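Local coordinates for protein halogenase PltM (Pseudomonas fluorescens, PDB 6BZN) that halogenates phenolic substrates with versatility in both substrate and halide, and probably works as an FAD-dependent enzyme of the tryptophan halogenase family, at residues D230-L235 against I305-K310; H251-G256 against K300-I305; C274-Q279 against I293-L298. One frame throughout, in Å; residues are numbered along the deposited sequence.

Interaction 1: D230-L235 against I305-K310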
# COMPACT_ATOMS: atom_id res chain seq x y z
N ASP A 230 18.95 17.72 -8.55
CA ASP A 230 19.07 18.83 -9.52
C ASP A 230 18.22 20.04 -9.17
O ASP A 230 18.62 21.16 -9.44
CB ASP A 230 18.69 18.38 -10.95
CG ASP A 230 19.70 17.43 -11.56
OD1 ASP A 230 20.87 17.44 -11.13
OD2 ASP A 230 19.33 16.65 -12.47
N ALA A 231 17.05 19.81 -8.59
CA ALA A 231 16.10 20.89 -8.33
C ALA A 231 16.38 21.61 -7.03
O ALA A 231 16.16 22.82 -6.95
CB ALA A 231 14.68 20.36 -8.33
N LEU A 232 16.80 20.88 -6.00
CA LEU A 232 16.84 21.42 -4.63
C LEU A 232 18.20 21.35 -3.95
O LEU A 232 18.70 22.37 -3.49
CB LEU A 232 15.75 20.76 -3.77
CG LEU A 232 14.34 21.30 -4.07
CD1 LEU A 232 13.26 20.38 -3.52
CD2 LEU A 232 14.16 22.72 -3.56
N ALA A 233 18.80 20.17 -3.85
CA ALA A 233 20.09 20.07 -3.16
C ALA A 233 20.76 18.76 -3.46
O ALA A 233 20.11 17.71 -3.39
CB ALA A 233 19.90 20.20 -1.65
N PRO A 234 22.07 18.80 -3.78
CA PRO A 234 22.80 17.56 -4.07
C PRO A 234 23.12 16.77 -2.81
O PRO A 234 22.96 17.29 -1.70
CB PRO A 234 24.10 18.09 -4.71
CG PRO A 234 24.32 19.39 -3.99
CD PRO A 234 22.95 19.98 -3.85
N LEU A 235 23.62 15.55 -2.99
CA LEU A 235 23.98 14.69 -1.85
C LEU A 235 25.05 15.31 -0.96
O LEU A 235 25.04 15.10 0.24
CB LEU A 235 24.47 13.32 -2.33
CG LEU A 235 23.48 12.38 -3.00
CD1 LEU A 235 24.18 11.08 -3.35
CD2 LEU A 235 22.30 12.13 -2.08
N ILE A 305 8.98 22.92 -3.58
CA ILE A 305 8.33 21.82 -4.30
C ILE A 305 8.25 22.17 -5.81
O ILE A 305 8.51 21.31 -6.67
CB ILE A 305 6.93 21.51 -3.71
CG1 ILE A 305 7.05 21.07 -2.23
CG2 ILE A 305 6.25 20.41 -4.51
CD1 ILE A 305 5.72 20.89 -1.52
N GLY A 306 7.91 23.43 -6.10
CA GLY A 306 7.86 23.94 -7.46
C GLY A 306 9.13 23.78 -8.28
O GLY A 306 9.07 23.67 -9.51
N GLU A 307 10.28 23.73 -7.62
CA GLU A 307 11.54 23.51 -8.34
C GLU A 307 11.60 22.19 -9.14
O GLU A 307 12.40 22.06 -10.07
CB GLU A 307 12.75 23.63 -7.39
CG GLU A 307 12.95 25.03 -6.79
CD GLU A 307 13.15 26.14 -7.82
OE1 GLU A 307 12.80 27.29 -7.52
OE2 GLU A 307 13.65 25.88 -8.94
N HIS A 308 10.77 21.21 -8.79
CA HIS A 308 10.69 19.98 -9.59
C HIS A 308 10.05 20.17 -10.94
O HIS A 308 10.28 19.35 -11.83
CB HIS A 308 9.86 18.91 -8.90
CG HIS A 308 10.53 18.26 -7.74
ND1 HIS A 308 11.54 17.34 -7.88
CD2 HIS A 308 10.28 18.34 -6.42
CE1 HIS A 308 11.91 16.91 -6.69
NE2 HIS A 308 11.15 17.49 -5.79
N PHE A 309 9.21 21.19 -11.09
CA PHE A 309 8.20 21.23 -12.15
C PHE A 309 8.36 22.34 -13.18
O PHE A 309 7.47 22.52 -14.01
CB PHE A 309 6.82 21.32 -11.50
CG PHE A 309 6.52 20.18 -10.59
CD1 PHE A 309 6.33 18.90 -11.11
CD2 PHE A 309 6.49 20.34 -9.21
CE1 PHE A 309 6.07 17.82 -10.28
CE2 PHE A 309 6.24 19.27 -8.37
CZ PHE A 309 6.03 18.00 -8.91
N LYS A 310 9.49 23.05 -13.16
CA LYS A 310 9.68 24.22 -14.03
C LYS A 310 9.54 23.89 -15.51
O LYS A 310 8.95 24.66 -16.26
CB LYS A 310 11.04 24.89 -13.80
CG LYS A 310 11.21 25.51 -12.42
CD LYS A 310 10.36 26.76 -12.28
CE LYS A 310 10.44 27.32 -10.88
NZ LYS A 310 9.89 28.70 -10.87

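Interaction 2: H251-G256 against K300-I305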
# COMPACT_ATOMS: atom_id res chain seq x y z
N HIS A 251 7.05 15.16 0.06
CA HIS A 251 7.15 16.55 0.48
C HIS A 251 5.98 16.79 1.41
O HIS A 251 4.83 16.66 0.99
CB HIS A 251 7.04 17.49 -0.71
CG HIS A 251 8.25 17.49 -1.56
ND1 HIS A 251 9.47 17.93 -1.11
CD2 HIS A 251 8.44 17.12 -2.85
CE1 HIS A 251 10.36 17.83 -2.08
NE2 HIS A 251 9.75 17.35 -3.14
N ILE A 252 6.27 17.09 2.68
CA ILE A 252 5.24 17.16 3.71
C ILE A 252 5.12 18.59 4.22
O ILE A 252 6.11 19.35 4.23
CB ILE A 252 5.48 16.14 4.84
CG1 ILE A 252 6.86 16.35 5.51
CG2 ILE A 252 5.40 14.72 4.29
CD1 ILE A 252 7.07 15.58 6.80
N PHE A 253 3.92 18.96 4.62
CA PHE A 253 3.64 20.30 5.12
C PHE A 253 2.37 20.20 5.93
O PHE A 253 1.71 19.17 5.94
CB PHE A 253 3.52 21.29 3.95
CG PHE A 253 2.77 20.74 2.78
CD1 PHE A 253 1.39 20.83 2.73
CD2 PHE A 253 3.44 20.11 1.73
CE1 PHE A 253 0.69 20.31 1.65
CE2 PHE A 253 2.75 19.56 0.67
CZ PHE A 253 1.37 19.66 0.64
N GLU A 254 2.01 21.27 6.64
CA GLU A 254 0.97 21.18 7.67
C GLU A 254 -0.35 20.54 7.21
O GLU A 254 -0.92 19.74 7.94
CB GLU A 254 0.69 22.55 8.29
CG GLU A 254 -0.18 22.42 9.54
CD GLU A 254 -0.65 23.74 10.09
OE1 GLU A 254 -1.73 23.73 10.73
OE2 GLU A 254 0.05 24.77 9.90
N GLU A 255 -0.82 20.89 6.02
CA GLU A 255 -2.16 20.51 5.54
C GLU A 255 -2.18 19.31 4.61
O GLU A 255 -3.24 18.90 4.14
CB GLU A 255 -2.87 21.71 4.88
CG GLU A 255 -2.36 22.16 3.52
CD GLU A 255 -1.18 23.14 3.57
OE1 GLU A 255 -0.56 23.30 4.64
OE2 GLU A 255 -0.87 23.75 2.53
N GLY A 256 -1.02 18.73 4.34
CA GLY A 256 -0.95 17.68 3.34
C GLY A 256 0.43 17.26 2.92
O GLY A 256 1.43 17.57 3.58
N LYS A 300 2.91 27.64 -5.55
CA LYS A 300 3.08 29.03 -5.11
C LYS A 300 3.27 29.07 -3.59
O LYS A 300 4.14 29.79 -3.09
CB LYS A 300 1.84 29.83 -5.53
CG LYS A 300 1.93 31.35 -5.49
CD LYS A 300 0.57 31.94 -5.87
CE LYS A 300 0.66 33.31 -6.52
NZ LYS A 300 0.87 34.37 -5.50
N LYS A 301 2.49 28.27 -2.87
CA LYS A 301 2.60 28.11 -1.41
C LYS A 301 3.98 27.55 -1.01
O LYS A 301 4.55 27.98 -0.01
CB LYS A 301 1.49 27.18 -0.93
CG LYS A 301 0.84 27.45 0.41
CD LYS A 301 -0.51 26.71 0.48
CE LYS A 301 -1.27 26.95 1.78
NZ LYS A 301 -2.66 26.40 1.80
N TYR A 302 4.48 26.59 -1.79
CA TYR A 302 5.71 25.85 -1.49
C TYR A 302 6.66 25.87 -2.69
O TYR A 302 6.82 24.85 -3.38
CB TYR A 302 5.36 24.40 -1.11
CG TYR A 302 4.42 24.32 0.06
CD1 TYR A 302 4.84 24.70 1.33
CD2 TYR A 302 3.09 23.91 -0.11
CE1 TYR A 302 3.98 24.65 2.41
CE2 TYR A 302 2.22 23.85 0.98
CZ TYR A 302 2.67 24.24 2.23
OH TYR A 302 1.83 24.21 3.32
N PRO A 303 7.31 27.02 -2.95
CA PRO A 303 8.19 27.15 -4.13
C PRO A 303 9.30 26.12 -4.22
O PRO A 303 9.72 25.79 -5.33
CB PRO A 303 8.81 28.55 -3.99
CG PRO A 303 8.22 29.18 -2.79
CD PRO A 303 7.22 28.26 -2.16
N ALA A 304 9.78 25.61 -3.09
CA ALA A 304 10.75 24.52 -3.10
C ALA A 304 10.22 23.32 -3.88
O ALA A 304 10.90 22.79 -4.74
CB ALA A 304 11.13 24.09 -1.70
N ILE A 305 8.98 22.92 -3.58
CA ILE A 305 8.33 21.82 -4.30
C ILE A 305 8.25 22.17 -5.81
O ILE A 305 8.51 21.31 -6.67
CB ILE A 305 6.93 21.51 -3.71
CG1 ILE A 305 7.05 21.07 -2.23
CG2 ILE A 305 6.25 20.41 -4.51
CD1 ILE A 305 5.72 20.89 -1.52
O HOH W 1 -3.01 24.15 0.64

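Interaction 3: C274-Q279 against I293-L298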
# COMPACT_ATOMS: atom_id res chain seq x y z
N CYS A 274 7.15 10.26 -14.34
CA CYS A 274 7.20 10.36 -12.92
C CYS A 274 5.78 10.51 -12.37
O CYS A 274 4.98 11.33 -12.84
CB CYS A 274 8.08 11.55 -12.54
SG CYS A 274 8.29 11.83 -10.77
N SER A 275 5.47 9.71 -11.36
CA SER A 275 4.16 9.79 -10.73
C SER A 275 4.15 10.91 -9.71
O SER A 275 5.10 11.06 -8.93
CB SER A 275 3.80 8.45 -10.09
OG SER A 275 2.53 8.53 -9.47
N ILE A 276 3.07 11.70 -9.73
CA ILE A 276 2.90 12.84 -8.85
C ILE A 276 1.50 12.77 -8.25
O ILE A 276 0.51 12.64 -8.98
CB ILE A 276 3.05 14.19 -9.62
CG1 ILE A 276 4.41 14.28 -10.34
CG2 ILE A 276 2.83 15.37 -8.68
CD1 ILE A 276 5.66 14.29 -9.47
N GLY A 277 1.41 12.83 -6.92
CA GLY A 277 0.12 12.86 -6.23
C GLY A 277 0.19 13.83 -5.09
O GLY A 277 1.18 13.83 -4.36
N PHE A 278 -0.81 14.68 -4.92
CA PHE A 278 -0.86 15.54 -3.73
C PHE A 278 -2.17 15.36 -2.98
O PHE A 278 -3.24 15.20 -3.59
CB PHE A 278 -0.50 17.01 -4.00
CG PHE A 278 -1.42 17.75 -4.94
CD1 PHE A 278 -1.25 17.65 -6.32
CD2 PHE A 278 -2.37 18.62 -4.44
CE1 PHE A 278 -2.07 18.36 -7.19
CE2 PHE A 278 -3.19 19.34 -5.31
CZ PHE A 278 -3.03 19.21 -6.68
N GLN A 279 -2.04 15.33 -1.65
CA GLN A 279 -3.12 14.97 -0.75
C GLN A 279 -3.32 16.06 0.26
O GLN A 279 -2.33 16.61 0.77
CB GLN A 279 -2.80 13.69 0.02
CG GLN A 279 -2.81 12.40 -0.78
CD GLN A 279 -1.83 12.36 -1.94
OE1 GLN A 279 -2.22 12.23 -3.10
NE2 GLN A 279 -0.54 12.49 -1.63
N ILE A 293 -5.28 24.06 -11.30
CA ILE A 293 -5.26 25.31 -10.52
C ILE A 293 -4.82 25.03 -9.07
O ILE A 293 -4.00 25.75 -8.52
CB ILE A 293 -6.63 26.06 -10.58
CG1 ILE A 293 -6.91 26.53 -12.01
CG2 ILE A 293 -6.65 27.25 -9.61
CD1 ILE A 293 -8.38 26.78 -12.30
N GLU A 294 -5.35 23.96 -8.48
CA GLU A 294 -4.93 23.55 -7.14
C GLU A 294 -3.43 23.21 -7.11
O GLU A 294 -2.73 23.57 -6.17
CB GLU A 294 -5.77 22.39 -6.62
CG GLU A 294 -7.23 22.73 -6.32
CD GLU A 294 -7.41 23.67 -5.13
OE1 GLU A 294 -6.57 23.66 -4.19
OE2 GLU A 294 -8.41 24.42 -5.12
N PHE A 295 -2.94 22.56 -8.17
CA PHE A 295 -1.52 22.23 -8.27
C PHE A 295 -0.68 23.51 -8.27
O PHE A 295 0.26 23.64 -7.48
CB PHE A 295 -1.25 21.38 -9.53
CG PHE A 295 0.17 20.91 -9.65
CD1 PHE A 295 0.75 20.12 -8.66
CD2 PHE A 295 0.94 21.23 -10.78
CE1 PHE A 295 2.07 19.69 -8.76
CE2 PHE A 295 2.25 20.79 -10.90
CZ PHE A 295 2.82 20.01 -9.89
N ARG A 296 -1.05 24.47 -9.11
CA ARG A 296 -0.32 25.74 -9.17
C ARG A 296 -0.38 26.51 -7.85
O ARG A 296 0.64 27.10 -7.45
CB ARG A 296 -0.82 26.63 -10.32
CG ARG A 296 -0.61 26.04 -11.72
CD ARG A 296 0.86 25.86 -12.11
NE ARG A 296 1.05 24.68 -12.96
CZ ARG A 296 2.23 24.21 -13.40
NH1 ARG A 296 3.37 24.82 -13.09
NH2 ARG A 296 2.25 23.12 -14.16
N LYS A 297 -1.53 26.52 -7.18
CA LYS A 297 -1.63 27.14 -5.84
C LYS A 297 -0.67 26.49 -4.84
O LYS A 297 -0.02 27.18 -4.05
CB LYS A 297 -3.06 27.12 -5.30
CG LYS A 297 -4.00 28.09 -6.03
CD LYS A 297 -5.34 28.29 -5.32
CE LYS A 297 -6.16 27.02 -5.27
NZ LYS A 297 -7.52 27.24 -4.70
N LEU A 298 -0.59 25.16 -4.87
CA LEU A 298 0.33 24.42 -4.01
C LEU A 298 1.78 24.85 -4.26
O LEU A 298 2.52 25.11 -3.30
CB LEU A 298 0.19 22.91 -4.23
CG LEU A 298 0.97 22.02 -3.26
CD1 LEU A 298 0.41 22.18 -1.86
CD2 LEU A 298 0.90 20.57 -3.71

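Interaction 1: D230-L235 against I305-K310
In the type I beta turn G306-F309, at the end of the 303-306 helical region, E307 and H308 lie against A231 and L232, where helix 228-231 runs out. The backbones come close, with the CA atoms of A231 and E307 5.3 Å apart. At this point the side chain is only the A231 methyl. Its CB rests on the carbonyl of E307, 3.3 Å from E307 O, and 3.9 Å from E307 CB. In return E307 CB lies 3.5 Å from A231 O. No hydrogen bond crosses between the segments, so van der Waals contact carries the join.

L232 is the first residue to leave the helical path. Its CG sits beside the backbone N, anti to the carbonyl carbon (chi1 -76°), and the two methyls part. L232 CD2 reaches E307 CG at 4.2 Å. L232 CD1 comes obliquely to the ring of H308, 4.2 Å from NE2. The turn itself is closed by a backbone bond from F309 N to G306 O of 2.9 Å.

The H308 ring is buried, and both of its nitrogens have partners: ND1 the backbone O of K226, and NE2 probably H251. The end of helix 228-231 and the G306-F309 turn lie beside strand 248-253, where L232 touches H251 and H308 touches L249.

Interaction 2: H251-G256 against K300-I305
Y302 OH faces both carboxylate oxygens of E255, 2.9 Å from OE1 and 2.9 Å from OE2. Both hydrogen bonds are weak, and the single proton could go to either oxygen. E255 CG stands between the backbone N and the carbonyl carbon (chi1 72°), and a bend at chi2 brings the carboxylate round to the phenol. OE2 lies at the edge of the Y302 ring, in its plane. K301 adds a salt bridge to the same oxygen, its hydrogen bond weak, with NZ 3.3 Å from E255 OE2. Its chain is extended beyond CG and comes from the direction opposite to E255. A water bridges the pair: it donates to OE2 and accepts from K301 NZ at 2.6 Å. The nearby lysine would probably favour the charged carboxylate.

Next to this polar group, F253 and Y302 form an offset stack, with centroids 4.4 Å apart and planes at 27°. The stack is slid so that F253 CB lies 3.5 Å from Y302 CZ. The opposite face of F253 is covered by G256 O, from the type I beta turn F253-G256. The opposite face of Y302 carries K301 CG.

I305 continues the packing. Its CG1 makes a CH-pi contact with one face of H251, 4.2 Å from the ring centroid, while CD1 touches F253 at CE2. H251 ND1 bonds to H115.

The turn F253-G256 is a beta hairpin turn joining strands 248-253 and 256-262 of the mixed sheet. Helices 291-301 and 303-306 meet at Y302, which is N-cap of the second, and pack on this hairpin end. L298 and L299 add contacts to F253 and I305.

Interaction 3: C274-Q279 against I293-L298
F278 CG stands between the backbone N and the carbonyl carbon (chi1 63°), which carries the ring off the strand toward the helix. F295 places CG anti to the backbone N, and its ring reaches back to meet F278. The closest atoms of the pair are F278 CE1 and F295 CD1, 3.6 Å apart. The side chains cross obliquely; the ring planes are 33° apart and the centroids 5.8 Å apart. F278 is the central side chain of the contact, since its far end also reaches the helix backbone: F278 CZ lies 3.7 Å from F295 N. Nearer the strand, the L298 methyl CD2 lies 3.8 Å from F278 CB and slides past the phenylalanine in the opposite direction. I276 is two residues earlier on the same side of the strand. Its CG2 touches F295 CE1 more loosely, at 4.4 Å.

This is helix-on-sheet packing. Helix 291-301 packs on one part of the mixed sheet. Its segment 293-298 runs nearly square across segment 274-279 of the strand, with an axis angle of 80° and a closest approach of 10.7 Å. F218, on the neighbouring strand 215-223, stacks with F278. M222 on that strand touches both I276 and F295.

E294 gives its CB to the packing, 4.2 Å from F278 CZ. A bend at chi2 then takes its carboxylate away from the strand, where OE1 accepts a bond from Y285 OH. OE2 receives K297 NZ in a salt bridge of 3.0 Å, from above the carboxylate plane, and the backbone N atoms of T288 and E289. K297 also pairs with E289.

Along the chain the three contacts are nested: interaction 3 lies inside the loop closed by interaction 2, which lies inside that of interaction 1. Their centres are 10 to 15 Å apart, on the same side of the chain's centre. Interactions 2 and 3 share helix 291-301 and the mixed sheet. Interactions 1 and 2 share helix 303-306 and I305, and H308 NE2 lies 3.0 Å from H251 NE2. F309 links interactions 1 and 3 by packing on I276 and F295. The two consecutive helices pack one after another on the same part of the sheet. The I276 side chain is about 9 Å from that of V62, which binds FAD in this protein.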